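Local coordinates for Afp2 (PDB 6RBN), which probably forms part of the contractile sheath that surrounds the inner tube of the anti-feeding prophage, a phage-tail-like injection system, at residues A33-N38 / V85-I90. Residues are numbered along the deposited sequence; the frame is centred on the assembly and turned at random.
Sequences AYDSEN and VNEANI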
ATOM      1  N   ALA C  33       2.093 -81.599  52.726  1.00 81.51           N
ATOM      2  CA  ALA C  33       1.619 -81.657  54.099  1.00 81.51           C
ATOM      3  C   ALA C  33       2.123 -82.926  54.771  1.00 81.51           C
ATOM      4  O   ALA C  33       1.997 -84.020  54.214  1.00 81.51           O
ATOM      5  CB  ALA C  33       0.093 -81.606  54.143  1.00 81.51           C
ATOM      6  N   TYR C  34       2.698 -82.777  55.959  1.00 91.28           N
ATOM      7  CA  TYR C  34       3.088 -83.915  56.775  1.00 91.28           C
ATOM      8  C   TYR C  34       2.287 -83.927  58.070  1.00 91.28           C
ATOM      9  O   TYR C  34       1.665 -82.934  58.453  1.00 91.28           O
ATOM     10  CB  TYR C  34       4.595 -83.911  57.066  1.00 91.28           C
ATOM     11  CG  TYR C  34       5.117 -82.749  57.884  1.00 91.28           C
ATOM     12  CD1 TYR C  34       5.514 -81.570  57.273  1.00 91.28           C
ATOM     13  CD2 TYR C  34       5.266 -82.855  59.261  1.00 91.28           C
ATOM     14  CE1 TYR C  34       6.009 -80.516  58.014  1.00 91.28           C
ATOM     15  CE2 TYR C  34       5.760 -81.808  60.008  1.00 91.28           C
ATOM     16  CZ  TYR C  34       6.131 -80.642  59.381  1.00 91.28           C
ATOM     17  OH  TYR C  34       6.623 -79.595  60.124  1.00 91.28           O
ATOM     18  N   ASP C  35       2.314 -85.072  58.742  1.00100.60           N
ATOM     19  CA  ASP C  35       1.496 -85.284  59.924  1.00100.60           C
ATOM     20  C   ASP C  35       2.094 -84.562  61.125  1.00100.60           C
ATOM     21  O   ASP C  35       3.314 -84.449  61.267  1.00100.60           O
ATOM     22  CB  ASP C  35       1.372 -86.781  60.215  1.00100.60           C
ATOM     23  CG  ASP C  35       0.250 -87.108  61.190  1.00100.60           C
ATOM     24  OD1 ASP C  35      -0.458 -86.188  61.644  1.00100.60           O
ATOM     25  OD2 ASP C  35       0.073 -88.302  61.504  1.00100.60           O
ATOM     26  N   SER C  36       1.209 -84.075  61.998  1.00104.28           N
ATOM     27  CA  SER C  36       1.645 -83.391  63.210  1.00104.28           C
ATOM     28  C   SER C  36       2.290 -84.367  64.188  1.00104.28           C
ATOM     29  O   SER C  36       3.221 -84.008  64.916  1.00104.28           O
ATOM     30  CB  SER C  36       0.461 -82.678  63.860  1.00104.28           C
ATOM     31  OG  SER C  36      -0.506 -83.611  64.304  1.00104.28           O
ATOM     32  N   GLU C  37       1.809 -85.607  64.211  1.00109.08           N
ATOM     33  CA  GLU C  37       2.391 -86.679  65.018  1.00109.08           C
ATOM     34  C   GLU C  37       3.542 -87.346  64.266  1.00109.08           C
ATOM     35  O   GLU C  37       3.499 -88.516  63.895  1.00109.08           O
ATOM     36  CB  GLU C  37       1.299 -87.675  65.403  1.00109.08           C
ATOM     37  CG  GLU C  37       1.611 -88.620  66.584  1.00109.08           C
ATOM     38  CD  GLU C  37       2.115 -89.994  66.165  1.00109.08           C
ATOM     39  OE1 GLU C  37       1.713 -90.474  65.082  1.00109.08           O
ATOM     40  OE2 GLU C  37       2.908 -90.597  66.919  1.00109.08           O
ATOM     41  N   ASN C  38       4.563 -86.557  63.958  1.00106.81           N
ATOM     42  CA  ASN C  38       5.773 -87.057  63.327  1.00106.81           C
ATOM     43  C   ASN C  38       6.966 -86.742  64.223  1.00106.81           C
ATOM     44  O   ASN C  38       6.999 -85.705  64.889  1.00106.81           O
ATOM     45  CB  ASN C  38       5.962 -86.446  61.939  1.00106.81           C
ATOM     46  CG  ASN C  38       6.949 -87.221  61.091  1.00106.81           C
ATOM     47  OD1 ASN C  38       7.557 -88.184  61.552  1.00106.81           O
ATOM     48  ND2 ASN C  38       7.091 -86.821  59.837  1.00106.81           N
ATOM     49  N   VAL C  85       4.847 -78.081  55.157  1.00 84.61           N
ATOM     50  CA  VAL C  85       4.000 -77.481  56.176  1.00 84.61           C
ATOM     51  C   VAL C  85       3.305 -78.615  56.915  1.00 84.61           C
ATOM     52  O   VAL C  85       2.792 -79.539  56.279  1.00 84.61           O
ATOM     53  CB  VAL C  85       2.978 -76.511  55.554  1.00 84.61           C
ATOM     54  CG1 VAL C  85       2.122 -75.878  56.622  1.00 84.61           C
ATOM     55  CG2 VAL C  85       3.681 -75.447  54.733  1.00 84.61           C
ATOM     56  N   ASN C  86       3.317 -78.571  58.249  1.00 90.80           N
ATOM     57  CA  ASN C  86       2.557 -79.559  59.004  1.00 90.80           C
ATOM     58  C   ASN C  86       1.061 -79.309  58.851  1.00 90.80           C
ATOM     59  O   ASN C  86       0.630 -78.190  58.572  1.00 90.80           O
ATOM     60  CB  ASN C  86       2.965 -79.573  60.482  1.00 90.80           C
ATOM     61  CG  ASN C  86       2.894 -78.215  61.139  1.00 90.80           C
ATOM     62  OD1 ASN C  86       2.535 -77.218  60.521  1.00 90.80           O
ATOM     63  ND2 ASN C  86       3.235 -78.173  62.420  1.00 90.80           N
ATOM     64  N   GLU C  87       0.274 -80.372  59.047  1.00 93.95           N
ATOM     65  CA  GLU C  87      -1.142 -80.391  58.687  1.00 93.95           C
ATOM     66  C   GLU C  87      -1.988 -79.383  59.460  1.00 93.95           C
ATOM     67  O   GLU C  87      -3.084 -79.038  59.004  1.00 93.95           O
ATOM     68  CB  GLU C  87      -1.713 -81.792  58.905  1.00 93.95           C
ATOM     69  CG  GLU C  87      -1.691 -82.220  60.359  1.00 93.95           C
ATOM     70  CD  GLU C  87      -2.280 -83.591  60.595  1.00 93.95           C
ATOM     71  OE1 GLU C  87      -2.676 -84.249  59.619  1.00 93.95           O
ATOM     72  OE2 GLU C  87      -2.361 -84.004  61.770  1.00 93.95           O
ATOM     73  N   ALA C  88      -1.515 -78.898  60.607  1.00 91.64           N
ATOM     74  CA  ALA C  88      -2.259 -77.917  61.380  1.00 91.64           C
ATOM     75  C   ALA C  88      -1.980 -76.487  60.951  1.00 91.64           C
ATOM     76  O   ALA C  88      -2.494 -75.558  61.581  1.00 91.64           O
ATOM     77  CB  ALA C  88      -1.941 -78.073  62.868  1.00 91.64           C
ATOM     78  N   ASN C  89      -1.184 -76.282  59.901  1.00 88.40           N
ATOM     79  CA  ASN C  89      -0.814 -74.941  59.477  1.00 88.40           C
ATOM     80  C   ASN C  89      -0.921 -74.739  57.974  1.00 88.40           C
ATOM     81  O   ASN C  89      -0.404 -73.739  57.467  1.00 88.40           O
ATOM     82  CB  ASN C  89       0.613 -74.615  59.927  1.00 88.40           C
ATOM     83  CG  ASN C  89       0.736 -74.493  61.424  1.00 88.40           C
ATOM     84  OD1 ASN C  89      -0.120 -73.907  62.082  1.00 88.40           O
ATOM     85  ND2 ASN C  89       1.803 -75.051  61.977  1.00 88.40           N
ATOM     86  N   ILE C  90      -1.563 -75.654  57.242  1.00 85.16           N
ATOM     87  CA  ILE C  90      -1.565 -75.520  55.789  1.00 85.16           C
ATOM     88  C   ILE C  90      -2.562 -74.465  55.339  1.00 85.16           C
ATOM     89  O   ILE C  90      -2.414 -73.913  54.245  1.00 85.16           O
ATOM     90  CB  ILE C  90      -1.810 -76.881  55.102  1.00 85.16           C
ATOM     91  CG1 ILE C  90      -3.246 -77.392  55.239  1.00 85.16           C
ATOM     92  CG2 ILE C  90      -0.900 -77.934  55.676  1.00 85.16           C
ATOM     93  CD1 ILE C  90      -4.090 -77.217  53.973  1.00 85.16           C
TER
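Tyr-34 lays its ring across the backbone of Asn-86 on the neighbouring parallel strand. Its CG sits between the backbone N and the carbonyl carbon (chi1 64°), which swings the ring over that strand. Asn-86 CB makes a CH-pi contact over one face, 3.9 Å from the centroid of the Tyr-34 ring. The amide of Asn-86 is tilted 32° from the ring plane, and its OD1 accepts a bond from Asn-89 ND2 at 2.7 Å. Between the strands, Tyr-34 N donates to Val-85 O at 3.3 Å, and Tyr-34 O takes a weak bond from Glu-87 N. On the other sheet face, Ala-33 CB meets Ile-90 CG2 at 4.1 Å. Past the strand ends, Glu-87 runs straight from CG, which brings its carboxylate beside that of Asp-35. Both point the same way, planes 62° apart. Asp-35 OD1 is 2.9 Å from Glu-87 OE2, a pair of like charges, not hydrogen-bonded. Ser-36 OG donates to the anti lone pair of Glu-87 OE2 at 3.2 Å. The pairing joins the C-terminal ends of strands 30-34 and 82-86, neighbours in the mixed, mainly parallel sheet of an alpha/beta sheath domain, where the type I turn 86-89 leads into helix 90-97.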